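Local coordinates for nucleoporin NUP159 (PDB 1XIP), which serves as a building block of the nuclear pore complex, its N-terminal beta-propeller domain tethering the helicase Dbp5 to the pore for mRNA export, at residues L22-I27 with S374-G379; S48-V53 with G63-L68; F264-P269 with N295-S300; Y280-S285 with V340-V345. All blocks are in the same frame, centred on the assembly; numbering follows the deposited sequence.

Contact 1 of 4, residues L22-I27 with S374-G379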
loop_
_atom_site.group_PDB
_atom_site.type_symbol
_atom_site.label_atom_id
_atom_site.label_comp_id
_atom_site.label_asym_id
_atom_site.label_seq_id
_atom_site.Cartn_x
_atom_site.Cartn_y
_atom_site.Cartn_z
ATOM N N LEU A 22 -10.427 11.585 13.300
ATOM C CA LEU A 22 -11.687 12.154 12.890
ATOM C C LEU A 22 -12.882 11.222 13.159
ATOM O O LEU A 22 -13.972 11.699 13.477
ATOM C CB LEU A 22 -11.617 12.619 11.434
ATOM C CG LEU A 22 -11.625 14.136 11.218
ATOM C CD1 LEU A 22 -10.771 14.857 12.228
ATOM C CD2 LEU A 22 -11.170 14.478 9.830
ATOM N N GLY A 23 -12.676 9.912 13.036
ATOM C CA GLY A 23 -13.701 8.927 13.393
ATOM C C GLY A 23 -13.518 7.546 12.762
ATOM O O GLY A 23 -12.628 7.333 11.924
ATOM N N GLN A 24 -14.380 6.612 13.166
ATOM C CA GLN A 24 -14.260 5.211 12.761
ATOM C C GLN A 24 -15.593 4.487 12.820
ATOM O O GLN A 24 -16.317 4.599 13.806
ATOM C CB GLN A 24 -13.311 4.505 13.693
ATOM C CG GLN A 24 -12.870 3.174 13.223
ATOM C CD GLN A 24 -11.487 2.858 13.739
ATOM O OE1 GLN A 24 -10.568 2.561 12.948
ATOM N NE2 GLN A 24 -11.313 2.946 15.071
ATOM N N LYS A 25 -15.893 3.726 11.769
ATOM C CA LYS A 25 -17.132 2.956 11.675
ATOM C C LYS A 25 -16.957 1.757 10.747
ATOM O O LYS A 25 -16.154 1.802 9.784
ATOM C CB LYS A 25 -18.279 3.837 11.195
ATOM C CG LYS A 25 -19.077 4.466 12.354
ATOM C CD LYS A 25 -19.934 5.641 11.921
ATOM C CE LYS A 25 -19.956 6.725 12.983
ATOM N NZ LYS A 25 -21.166 7.582 12.861
ATOM N N GLN A 26 -17.674 0.670 11.048
ATOM C CA GLN A 26 -17.729 -0.456 10.135
ATOM C C GLN A 26 -18.632 -0.062 9.002
ATOM O O GLN A 26 -19.787 0.275 9.224
ATOM C CB GLN A 26 -18.273 -1.707 10.800
ATOM C CG GLN A 26 -18.326 -2.882 9.812
ATOM C CD GLN A 26 -18.424 -4.223 10.486
ATOM O OE1 GLN A 26 -19.241 -4.408 11.375
ATOM N NE2 GLN A 26 -17.607 -5.163 10.057
ATOM N N ILE A 27 -18.096 -0.068 7.793
ATOM C CA ILE A 27 -18.863 0.307 6.623
ATOM C C ILE A 27 -19.066 -0.873 5.689
ATOM O O ILE A 27 -19.870 -0.785 4.738
ATOM C CB ILE A 27 -18.205 1.486 5.866
ATOM C CG1 ILE A 27 -16.831 1.084 5.320
ATOM C CG2 ILE A 27 -18.168 2.755 6.772
ATOM C CD1 ILE A 27 -16.420 1.842 4.075
ATOM N N SER A 374 -13.914 -1.970 8.744
ATOM C CA SER A 374 -13.972 -0.715 9.460
ATOM C C SER A 374 -13.121 0.312 8.743
ATOM O O SER A 374 -12.062 -0.021 8.207
ATOM C CB SER A 374 -13.495 -0.902 10.888
ATOM O OG SER A 374 -13.881 0.209 11.677
ATOM N N LEU A 375 -13.598 1.554 8.714
ATOM C CA LEU A 375 -12.876 2.635 8.073
ATOM C C LEU A 375 -12.592 3.724 9.074
ATOM O O LEU A 375 -13.470 4.147 9.819
ATOM C CB LEU A 375 -13.651 3.210 6.869
ATOM C CG LEU A 375 -12.830 4.187 5.988
ATOM C CD1 LEU A 375 -12.921 3.829 4.566
ATOM C CD2 LEU A 375 -13.218 5.620 6.175
ATOM N N GLN A 376 -11.360 4.197 9.052
ATOM C CA GLN A 376 -10.891 5.233 9.943
ATOM C C GLN A 376 -10.498 6.476 9.118
ATOM O O GLN A 376 -9.859 6.348 8.054
ATOM C CB GLN A 376 -9.691 4.696 10.681
ATOM C CG GLN A 376 -9.089 5.624 11.660
ATOM C CD GLN A 376 -7.798 5.075 12.275
ATOM O OE1 GLN A 376 -7.316 3.982 11.892
ATOM N NE2 GLN A 376 -7.231 5.829 13.227
ATOM N N ILE A 377 -10.893 7.662 9.584
ATOM C CA ILE A 377 -10.410 8.902 8.976
ATOM C C ILE A 377 -9.489 9.629 9.939
ATOM O O ILE A 377 -9.847 9.876 11.095
ATOM C CB ILE A 377 -11.557 9.852 8.542
ATOM C CG1 ILE A 377 -12.435 9.212 7.464
ATOM C CG2 ILE A 377 -10.978 11.187 8.033
ATOM C CD1 ILE A 377 -13.571 10.110 7.000
ATOM N N VAL A 378 -8.309 9.983 9.438
ATOM C CA VAL A 378 -7.270 10.597 10.245
ATOM C C VAL A 378 -6.719 11.845 9.518
ATOM O O VAL A 378 -6.194 11.759 8.405
ATOM C CB VAL A 378 -6.147 9.553 10.562
ATOM C CG1 VAL A 378 -5.035 10.176 11.262
ATOM C CG2 VAL A 378 -6.681 8.433 11.420
ATOM N N GLY A 379 -6.874 13.007 10.127
ATOM C CA GLY A 379 -6.318 14.216 9.551
ATOM C C GLY A 379 -4.879 14.414 9.982
ATOM O O GLY A 379 -4.599 14.451 11.177
#

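Contact 2 of 4, residues S48-V53 with G63-L68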
loop_
_atom_site.group_PDB
_atom_site.type_symbol
_atom_site.label_atom_id
_atom_site.label_comp_id
_atom_site.label_asym_id
_atom_site.label_seq_id
_atom_site.Cartn_x
_atom_site.Cartn_y
_atom_site.Cartn_z
ATOM N N SER A 48 -11.590 14.226 -7.791
ATOM C CA SER A 48 -12.195 14.976 -8.895
ATOM C C SER A 48 -13.639 14.592 -9.065
ATOM O O SER A 48 -14.485 15.435 -9.346
ATOM C CB SER A 48 -11.457 14.711 -10.213
ATOM O OG SER A 48 -11.668 13.374 -10.649
ATOM N N LYS A 49 -13.923 13.307 -8.932
ATOM C CA LYS A 49 -15.290 12.821 -9.055
ATOM C C LYS A 49 -16.040 12.890 -7.725
ATOM O O LYS A 49 -17.262 12.773 -7.695
ATOM C CB LYS A 49 -15.282 11.390 -9.573
ATOM C CG LYS A 49 -15.178 11.294 -11.036
ATOM C CD LYS A 49 -14.945 9.868 -11.457
ATOM C CE LYS A 49 -14.477 9.812 -12.887
ATOM N NZ LYS A 49 -12.991 9.805 -12.864
ATOM N N SER A 50 -15.298 13.068 -6.634
ATOM C CA SER A 50 -15.834 12.957 -5.275
ATOM C C SER A 50 -16.471 11.575 -5.017
ATOM O O SER A 50 -17.634 11.485 -4.619
ATOM C CB SER A 50 -16.829 14.086 -4.982
ATOM O OG SER A 50 -16.740 14.497 -3.625
ATOM N N LEU A 51 -15.715 10.505 -5.260
ATOM C CA LEU A 51 -16.218 9.145 -5.080
ATOM C C LEU A 51 -15.191 8.282 -4.360
ATOM O O LEU A 51 -14.033 8.662 -4.269
ATOM C CB LEU A 51 -16.565 8.505 -6.441
ATOM C CG LEU A 51 -17.621 9.104 -7.361
ATOM C CD1 LEU A 51 -17.702 8.292 -8.593
ATOM C CD2 LEU A 51 -19.015 9.198 -6.723
ATOM N N PHE A 52 -15.631 7.126 -3.847
ATOM C CA PHE A 52 -14.736 6.072 -3.339
ATOM C C PHE A 52 -15.203 4.703 -3.807
ATOM O O PHE A 52 -16.412 4.482 -4.004
ATOM C CB PHE A 52 -14.665 6.076 -1.811
ATOM C CG PHE A 52 -15.942 5.612 -1.139
ATOM C CD1 PHE A 52 -16.084 4.277 -0.703
ATOM C CD2 PHE A 52 -17.000 6.490 -0.959
ATOM C CE1 PHE A 52 -17.267 3.838 -0.116
ATOM C CE2 PHE A 52 -18.171 6.063 -0.366
ATOM C CZ PHE A 52 -18.306 4.725 0.060
ATOM N N VAL A 53 -14.239 3.811 -4.024
ATOM C CA VAL A 53 -14.477 2.380 -4.066
ATOM C C VAL A 53 -13.808 1.746 -2.876
ATOM O O VAL A 53 -12.711 2.162 -2.450
ATOM C CB VAL A 53 -13.781 1.659 -5.248
ATOM C CG1 VAL A 53 -14.759 0.937 -6.077
ATOM C CG2 VAL A 53 -12.905 2.573 -6.026
ATOM N N GLY A 63 -19.267 4.543 -3.924
ATOM C CA GLY A 63 -20.156 5.476 -3.186
ATOM C C GLY A 63 -19.720 6.954 -3.202
ATOM O O GLY A 63 -18.619 7.279 -3.619
ATOM N N GLU A 64 -20.595 7.846 -2.755
ATOM C CA GLU A 64 -20.282 9.273 -2.681
ATOM C C GLU A 64 -19.300 9.587 -1.536
ATOM O O GLU A 64 -19.490 9.137 -0.399
ATOM C CB GLU A 64 -21.562 10.073 -2.483
ATOM C CG GLU A 64 -22.101 10.745 -3.745
ATOM C CD GLU A 64 -21.176 11.850 -4.299
ATOM O OE1 GLU A 64 -20.366 12.470 -3.513
ATOM O OE2 GLU A 64 -21.259 12.103 -5.536
ATOM N N LEU A 65 -18.256 10.359 -1.830
ATOM C CA LEU A 65 -17.226 10.683 -0.847
ATOM C C LEU A 65 -17.724 11.579 0.292
ATOM O O LEU A 65 -17.433 11.315 1.463
ATOM C CB LEU A 65 -16.040 11.347 -1.534
ATOM C CG LEU A 65 -14.575 11.097 -1.151
ATOM C CD1 LEU A 65 -13.773 12.362 -1.453
ATOM C CD2 LEU A 65 -14.360 10.645 0.279
ATOM N N GLN A 66 -18.455 12.643 -0.033
ATOM C CA GLN A 66 -19.002 13.528 1.007
ATOM C C GLN A 66 -19.855 12.732 1.992
ATOM O O GLN A 66 -19.869 13.027 3.176
ATOM C CB GLN A 66 -19.824 14.667 0.404
ATOM C CG GLN A 66 -20.238 15.763 1.388
ATOM C CD GLN A 66 -19.048 16.471 2.037
ATOM O OE1 GLN A 66 -18.891 16.443 3.263
ATOM N NE2 GLN A 66 -18.211 17.104 1.215
ATOM N N LEU A 67 -20.546 11.714 1.480
ATOM C CA LEU A 67 -21.387 10.850 2.288
ATOM C C LEU A 67 -20.550 10.047 3.263
ATOM O O LEU A 67 -20.845 10.009 4.454
ATOM C CB LEU A 67 -22.200 9.912 1.405
ATOM C CG LEU A 67 -23.722 9.854 1.561
ATOM C CD1 LEU A 67 -24.119 9.960 3.024
ATOM C CD2 LEU A 67 -24.400 10.950 0.741
ATOM N N LEU A 68 -19.494 9.427 2.771
ATOM C CA LEU A 68 -18.638 8.623 3.620
ATOM C C LEU A 68 -17.988 9.476 4.705
ATOM O O LEU A 68 -17.957 9.096 5.873
ATOM C CB LEU A 68 -17.588 7.919 2.776
ATOM C CG LEU A 68 -16.553 7.067 3.489
ATOM C CD1 LEU A 68 -17.219 5.908 4.197
ATOM C CD2 LEU A 68 -15.482 6.593 2.475
HETATM O O HOH W 1 -19.920 13.639 -6.994
#

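Contact 3 of 4, residues F264-P269 with N295-S300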
loop_
_atom_site.group_PDB
_atom_site.type_symbol
_atom_site.label_atom_id
_atom_site.label_comp_id
_atom_site.label_asym_id
_atom_site.label_seq_id
_atom_site.Cartn_x
_atom_site.Cartn_y
_atom_site.Cartn_z
ATOM N N PHE A 264 13.770 0.684 13.423
ATOM C CA PHE A 264 12.897 -0.101 14.239
ATOM C C PHE A 264 11.619 0.683 14.448
ATOM O O PHE A 264 10.744 0.259 15.199
ATOM C CB PHE A 264 13.585 -0.422 15.570
ATOM C CG PHE A 264 14.812 -1.274 15.412
ATOM C CD1 PHE A 264 14.713 -2.677 15.380
ATOM C CD2 PHE A 264 16.066 -0.685 15.259
ATOM C CE1 PHE A 264 15.852 -3.472 15.211
ATOM C CE2 PHE A 264 17.198 -1.467 15.093
ATOM C CZ PHE A 264 17.091 -2.867 15.072
ATOM N N ASP A 265 11.503 1.825 13.769
ATOM C CA ASP A 265 10.375 2.744 14.024
ATOM C C ASP A 265 9.402 2.925 12.867
ATOM O O ASP A 265 8.487 3.747 12.950
ATOM C CB ASP A 265 10.855 4.129 14.500
ATOM C CG ASP A 265 11.578 4.081 15.837
ATOM O OD1 ASP A 265 11.226 3.225 16.702
ATOM O OD2 ASP A 265 12.511 4.877 16.110
ATOM N N ILE A 266 9.596 2.185 11.787
ATOM C CA ILE A 266 8.605 2.174 10.732
ATOM C C ILE A 266 7.811 0.895 10.850
ATOM O O ILE A 266 8.364 -0.198 10.683
ATOM C CB ILE A 266 9.242 2.282 9.338
ATOM C CG1 ILE A 266 9.789 3.688 9.103
ATOM C CG2 ILE A 266 8.212 1.955 8.282
ATOM C CD1 ILE A 266 10.545 3.844 7.811
ATOM N N THR A 267 6.525 1.027 11.166
ATOM C CA THR A 267 5.578 -0.075 11.022
ATOM C C THR A 267 6.011 -1.373 11.714
ATOM O O THR A 267 6.107 -2.401 11.050
ATOM C CB THR A 267 5.363 -0.429 9.540
ATOM O OG1 THR A 267 5.040 0.753 8.801
ATOM C CG2 THR A 267 4.195 -1.364 9.392
ATOM N N PRO A 268 6.305 -1.354 13.013
ATOM C CA PRO A 268 6.677 -2.597 13.696
ATOM C C PRO A 268 5.621 -3.723 13.529
ATOM O O PRO A 268 4.424 -3.505 13.770
ATOM C CB PRO A 268 6.801 -2.166 15.161
ATOM C CG PRO A 268 6.267 -0.755 15.254
ATOM C CD PRO A 268 6.357 -0.180 13.917
ATOM N N PRO A 269 6.065 -4.920 13.141
ATOM C CA PRO A 269 5.161 -5.992 12.739
ATOM C C PRO A 269 4.620 -6.829 13.886
ATOM O O PRO A 269 5.030 -7.984 14.029
ATOM C CB PRO A 269 6.047 -6.851 11.849
ATOM C CG PRO A 269 7.385 -6.695 12.411
ATOM C CD PRO A 269 7.470 -5.346 13.061
ATOM N N ASN A 295 5.721 11.062 3.426
ATOM C CA ASN A 295 5.067 9.788 3.141
ATOM C C ASN A 295 4.504 9.152 4.373
ATOM O O ASN A 295 5.226 8.886 5.310
ATOM C CB ASN A 295 6.026 8.823 2.478
ATOM C CG ASN A 295 6.642 9.394 1.273
ATOM O OD1 ASN A 295 5.986 9.536 0.250
ATOM N ND2 ASN A 295 7.904 9.775 1.377
ATOM N N VAL A 296 3.200 8.912 4.357
ATOM C CA VAL A 296 2.521 8.177 5.410
ATOM C C VAL A 296 2.576 6.706 5.060
ATOM O O VAL A 296 2.245 6.313 3.932
ATOM C CB VAL A 296 1.061 8.603 5.528
ATOM C CG1 VAL A 296 0.390 7.893 6.665
ATOM C CG2 VAL A 296 0.969 10.124 5.716
ATOM N N LEU A 297 3.002 5.896 6.032
ATOM C CA LEU A 297 3.217 4.468 5.805
ATOM C C LEU A 297 2.470 3.581 6.788
ATOM O O LEU A 297 2.331 3.916 7.959
ATOM C CB LEU A 297 4.707 4.141 5.837
ATOM C CG LEU A 297 5.562 4.900 4.847
ATOM C CD1 LEU A 297 6.934 5.111 5.411
ATOM C CD2 LEU A 297 5.608 4.124 3.555
ATOM N N ALA A 298 1.990 2.451 6.288
ATOM C CA ALA A 298 1.270 1.474 7.078
ATOM C C ALA A 298 1.582 0.142 6.476
ATOM O O ALA A 298 2.120 0.062 5.362
ATOM C CB ALA A 298 -0.202 1.726 7.006
ATOM N N SER A 299 1.228 -0.918 7.185
ATOM C CA SER A 299 1.686 -2.236 6.813
ATOM C C SER A 299 0.579 -3.231 7.031
ATOM O O SER A 299 -0.206 -3.084 7.965
ATOM C CB SER A 299 2.885 -2.591 7.680
ATOM O OG SER A 299 3.423 -3.864 7.392
ATOM N N SER A 300 0.518 -4.243 6.161
ATOM C CA SER A 300 -0.401 -5.374 6.327
ATOM C C SER A 300 -0.081 -6.163 7.605
ATOM O O SER A 300 -0.930 -6.891 8.135
ATOM C CB SER A 300 -0.384 -6.293 5.082
ATOM O OG SER A 300 0.870 -6.970 4.895
#

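Contact 4 of 4, residues Y280-S285 with V340-V345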
loop_
_atom_site.group_PDB
_atom_site.type_symbol
_atom_site.label_atom_id
_atom_site.label_comp_id
_atom_site.label_asym_id
_atom_site.label_seq_id
_atom_site.Cartn_x
_atom_site.Cartn_y
_atom_site.Cartn_z
ATOM N N TYR A 280 1.843 -0.055 2.643
ATOM C CA TYR A 280 0.946 1.005 2.164
ATOM C C TYR A 280 1.641 2.362 2.196
ATOM O O TYR A 280 2.284 2.696 3.184
ATOM C CB TYR A 280 -0.351 1.027 2.988
ATOM C CG TYR A 280 -1.141 -0.248 2.838
ATOM C CD1 TYR A 280 -2.080 -0.392 1.818
ATOM C CD2 TYR A 280 -0.910 -1.335 3.674
ATOM C CE1 TYR A 280 -2.780 -1.558 1.659
ATOM C CE2 TYR A 280 -1.592 -2.510 3.513
ATOM C CZ TYR A 280 -2.527 -2.622 2.502
ATOM O OH TYR A 280 -3.234 -3.802 2.344
ATOM N N LYS A 281 1.544 3.113 1.100
ATOM C CA LYS A 281 2.183 4.417 0.994
ATOM C C LYS A 281 1.264 5.490 0.399
ATOM O O LYS A 281 0.642 5.308 -0.642
ATOM C CB LYS A 281 3.495 4.344 0.208
ATOM C CG LYS A 281 4.281 5.665 0.194
ATOM C CD LYS A 281 5.264 5.756 -0.975
ATOM C CE LYS A 281 4.577 5.629 -2.345
ATOM N NZ LYS A 281 5.518 5.248 -3.463
ATOM N N VAL A 282 1.197 6.611 1.100
ATOM C CA VAL A 282 0.465 7.769 0.669
ATOM C C VAL A 282 1.461 8.919 0.664
ATOM O O VAL A 282 2.228 9.084 1.604
ATOM C CB VAL A 282 -0.687 8.038 1.626
ATOM C CG1 VAL A 282 -0.992 9.510 1.705
ATOM C CG2 VAL A 282 -1.903 7.263 1.192
ATOM N N THR A 283 1.469 9.688 -0.414
ATOM C CA THR A 283 2.441 10.754 -0.579
ATOM C C THR A 283 1.758 12.106 -0.529
ATOM O O THR A 283 0.818 12.354 -1.272
ATOM C CB THR A 283 3.185 10.592 -1.902
ATOM O OG1 THR A 283 3.793 9.292 -1.960
ATOM C CG2 THR A 283 4.343 11.555 -1.972
ATOM N N LEU A 284 2.231 12.971 0.369
ATOM C CA LEU A 284 1.752 14.354 0.475
ATOM C C LEU A 284 2.890 15.324 0.175
ATOM O O LEU A 284 3.542 15.832 1.093
ATOM C CB LEU A 284 1.158 14.631 1.863
ATOM C CG LEU A 284 0.293 13.521 2.446
ATOM C CD1 LEU A 284 -0.029 13.801 3.889
ATOM C CD2 LEU A 284 -0.971 13.373 1.635
ATOM N N SER A 285 3.131 15.557 -1.117
ATOM C CA SER A 285 4.132 16.527 -1.575
ATOM C C SER A 285 3.722 17.948 -1.199
ATOM O O SER A 285 2.563 18.350 -1.413
ATOM C CB SER A 285 4.334 16.417 -3.084
ATOM O OG SER A 285 4.914 15.162 -3.424
ATOM N N VAL A 340 -5.760 2.129 1.777
ATOM C CA VAL A 340 -5.419 3.462 2.295
ATOM C C VAL A 340 -5.640 4.462 1.172
ATOM O O VAL A 340 -5.355 4.178 0.036
ATOM C CB VAL A 340 -3.929 3.523 2.765
ATOM C CG1 VAL A 340 -3.587 4.853 3.358
ATOM C CG2 VAL A 340 -3.608 2.442 3.764
ATOM N N ALA A 341 -6.163 5.637 1.462
ATOM C CA ALA A 341 -6.393 6.610 0.390
ATOM C C ALA A 341 -6.454 8.040 0.929
ATOM O O ALA A 341 -6.588 8.231 2.138
ATOM C CB ALA A 341 -7.656 6.266 -0.386
ATOM N N VAL A 342 -6.341 9.031 0.043
ATOM C CA VAL A 342 -6.269 10.433 0.470
ATOM C C VAL A 342 -7.404 11.293 -0.048
ATOM O O VAL A 342 -7.695 11.319 -1.242
ATOM C CB VAL A 342 -4.913 11.105 0.080
ATOM C CG1 VAL A 342 -4.774 12.452 0.736
ATOM C CG2 VAL A 342 -3.741 10.207 0.497
ATOM N N ASP A 343 -8.011 12.017 0.880
ATOM C CA ASP A 343 -9.148 12.874 0.620
ATOM C C ASP A 343 -8.742 14.324 0.866
ATOM O O ASP A 343 -8.247 14.682 1.924
ATOM C CB ASP A 343 -10.317 12.439 1.505
ATOM C CG ASP A 343 -11.462 13.457 1.568
ATOM O OD1 ASP A 343 -11.615 14.327 0.687
ATOM O OD2 ASP A 343 -12.288 13.430 2.488
ATOM N N VAL A 344 -8.978 15.142 -0.143
ATOM C CA VAL A 344 -8.504 16.509 -0.212
ATOM C C VAL A 344 -9.676 17.480 -0.439
ATOM O O VAL A 344 -9.521 18.676 -0.271
ATOM C CB VAL A 344 -7.448 16.610 -1.363
ATOM C CG1 VAL A 344 -7.522 17.925 -2.112
ATOM C CG2 VAL A 344 -6.054 16.370 -0.822
ATOM N N VAL A 345 -10.855 16.956 -0.783
ATOM C CA VAL A 345 -11.945 17.804 -1.305
ATOM C C VAL A 345 -13.213 17.981 -0.450
ATOM O O VAL A 345 -13.952 18.954 -0.657
ATOM C CB VAL A 345 -12.380 17.384 -2.742
ATOM C CG1 VAL A 345 -11.279 17.714 -3.762
ATOM C CG2 VAL A 345 -12.798 15.898 -2.790
#

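Contact 1 of 4, residues L22-I27 with S374-G379
A classic beta bulge opens this strand pairing, with L22 and G23 both set against I377 where the outermost strand 18-26 joins the near-C-terminal strand 374-381. Joining strands from near the N- and C-termini within one blade is the "velcro" closure familiar from beta-propellers. L22 N donates to I377 O at 2.8 Å, and G23 N reaches the same oxygen through a weak bond. In return I377 N gives G23 O a bond of 2.9 Å. Further along, L375 N meets K25 O at 2.8 Å. A side chain on G23 would be jammed against the carbonyl oxygen of L22. On one face Q24, its CG anti to the backbone N (chi1 -167°), lays CG against S374 OG at 3.5 Å and brings OE1 to within 3.2 Å of Q376 CB; the two amide planes are turned 49° apart. An alanine in place of Q24 would probably leave Q376 CB and CG without this cover and S374 OG without its aliphatic neighbour. The face of L375 and I377 also carries K25, whose NZ pairs with D75 and bonds to S74 O and H71 O. Apolar touches come at the two ends: L22 CB lies 3.7 Å from I377 CG2, I27 CD1 4.1 Å from L375 CD1. Closure thus rests mainly on backbone bonds, with apolar touches at the ends and aliphatic parts of Q24 and Q376 between.

Contact 2 of 4, residues S48-V53 with G63-L68
F52 and G63 face each other as an antiparallel hydrogen-bonded pair, F52 N giving to G63 O at 3.0 Å and G63 N to F52 O at 2.9 Å. They belong to the beta hairpin of strands 51-56 and 59-64 in a propeller blade, at the point where the second strand runs straight into helix 65-73. E64 occupies the N-cap position, and L65 N, just inside the helix, donates to S50 O at 3.1 Å. That bond is straight at the hydrogen, yet the donor stands above the carbonyl plane, 52° out of it. Toward strand 43-46, S50 and L51 both face S46 in a G1 beta bulge. The F52 ring fills the angle between strand and helix. Its CG lies between the backbone N and the carbonyl carbon (chi1 70°), and the backbone of G63 covers one ring face, with G63 N over the centre. A side chain at G63 would run into the ring. At the rim, F52 CE2 comes within 3.3 Å of E64 O. An alanine at F52 would probably leave a gap between the helix and G63, stripping L68 of its aromatic partner. Y367 of strand 365-370 packs on L65 and L68. Over the ring face opposite G63 sits L68 CD2, making a CH-pi contact 3.7 Å from the F52 centroid and only 10° off the ring normal.

Contact 3 of 4, residues F264-P269 with N295-S300
I266 and T267 pack on L297, A298 and S299 in a small, buried, side-chain-led contact between a loop and a strand. The loop follows strand 257-263, the last strand of one propeller blade in chain order, and leads to strand 279-284, which opens the next; strand 292-299 belongs to that next blade. No hydrogen bond joins the two segments. The methyl I266 CG2 reaches L297 CD1 at 4.5 Å, a loose apolar touch. T267 has its CB directed at the strand, and its OG1 lies 4.2 Å from L297 O. T267 CG2 is modelled too close to S299 CB, so the position of that methyl is doubtful. The backbone of T267 is in the left-handed region (phi 53°, psi 55°) just before P268, where the PXFG repeat begins. A hydrogen bond beside the contact probably anchors the loop: T267 N donates to S306 OG, on the strand next to 292-299. On the other blade, I250 and M248 of strand 246-254 pack on I266 and T267. S299 OG, for its part, is bonded to C301 N. With no hydrogen bond across it, and with T267 N and S299 OG bonded to neighbours, the interface itself depends on van der Waals packing, wedging two loop side chains between adjacent blades.

Contact 4 of 4, residues Y280-S285 with V340-V345
Y280 meets V340 through the base of its side chain. Starting at CB, directed at the facing strand, the first contact is with V340 CG2 at 3.6 Å. CG follows, anti to the carbonyl carbon (chi1 -63°), and stays 3.8 Å from V340 CG2. Along one side of the ring, CD1 is the last atom to touch that methyl, which sits obliquely to the ring. The far end leaves the valine behind: OH is hydrogen-bonded to L40 O, and the ring makes an edge-to-face contact with Y278. The phenol is thus pinned at its tip and packed at its root. Farther along, V282 CG2 lies 3.7 Å from V340 CG1. The packing of V282 against V342 CG2 is modelled too tightly to be trusted in detail. L284 ends the row, with CD2 4.0 Å from V342 CG1. No hydrogen bond crosses between the segments, whose strands run 7.3 Å apart at closest approach and 18° from parallel. Each finds backbone partners in its own sheet: Y280 bonds to A298 and V282 to V296, whereas A341 pairs with Y367. Just past the contact, D343 OD1 accepts from V345 N in an Asx turn at 3.1 Å, while D343 OD2 is held by T346 and Y367. Near-parallel strands, each an edge strand of its sheet, meeting through interleaved aliphatic side chains close to the chain's centre are the arrangement expected of neighbouring blades in a beta-propeller.

In the fold
Contact 1 spans nearly the whole chain, and the other three fall between its segments in sequence; contact 2 comes first, then contacts 3 and 4, whose segments alternate. Contacts 1 and 4 share the sheet ending in strands 18-26 and 337-343, their centres 15 Å apart. Contacts 3 and 4 share the sheet of strands 279-284 and 292-299, where the two strands are neighbours. Contact 2 touches both contact 1, through L68 and I27, and contact 4, through L65 with D343 and V345; its centre is about 27 Å from that of contact 3. Together they sample the hairpin after the closing strand, two inter-blade contacts and the closure itself, not every blade.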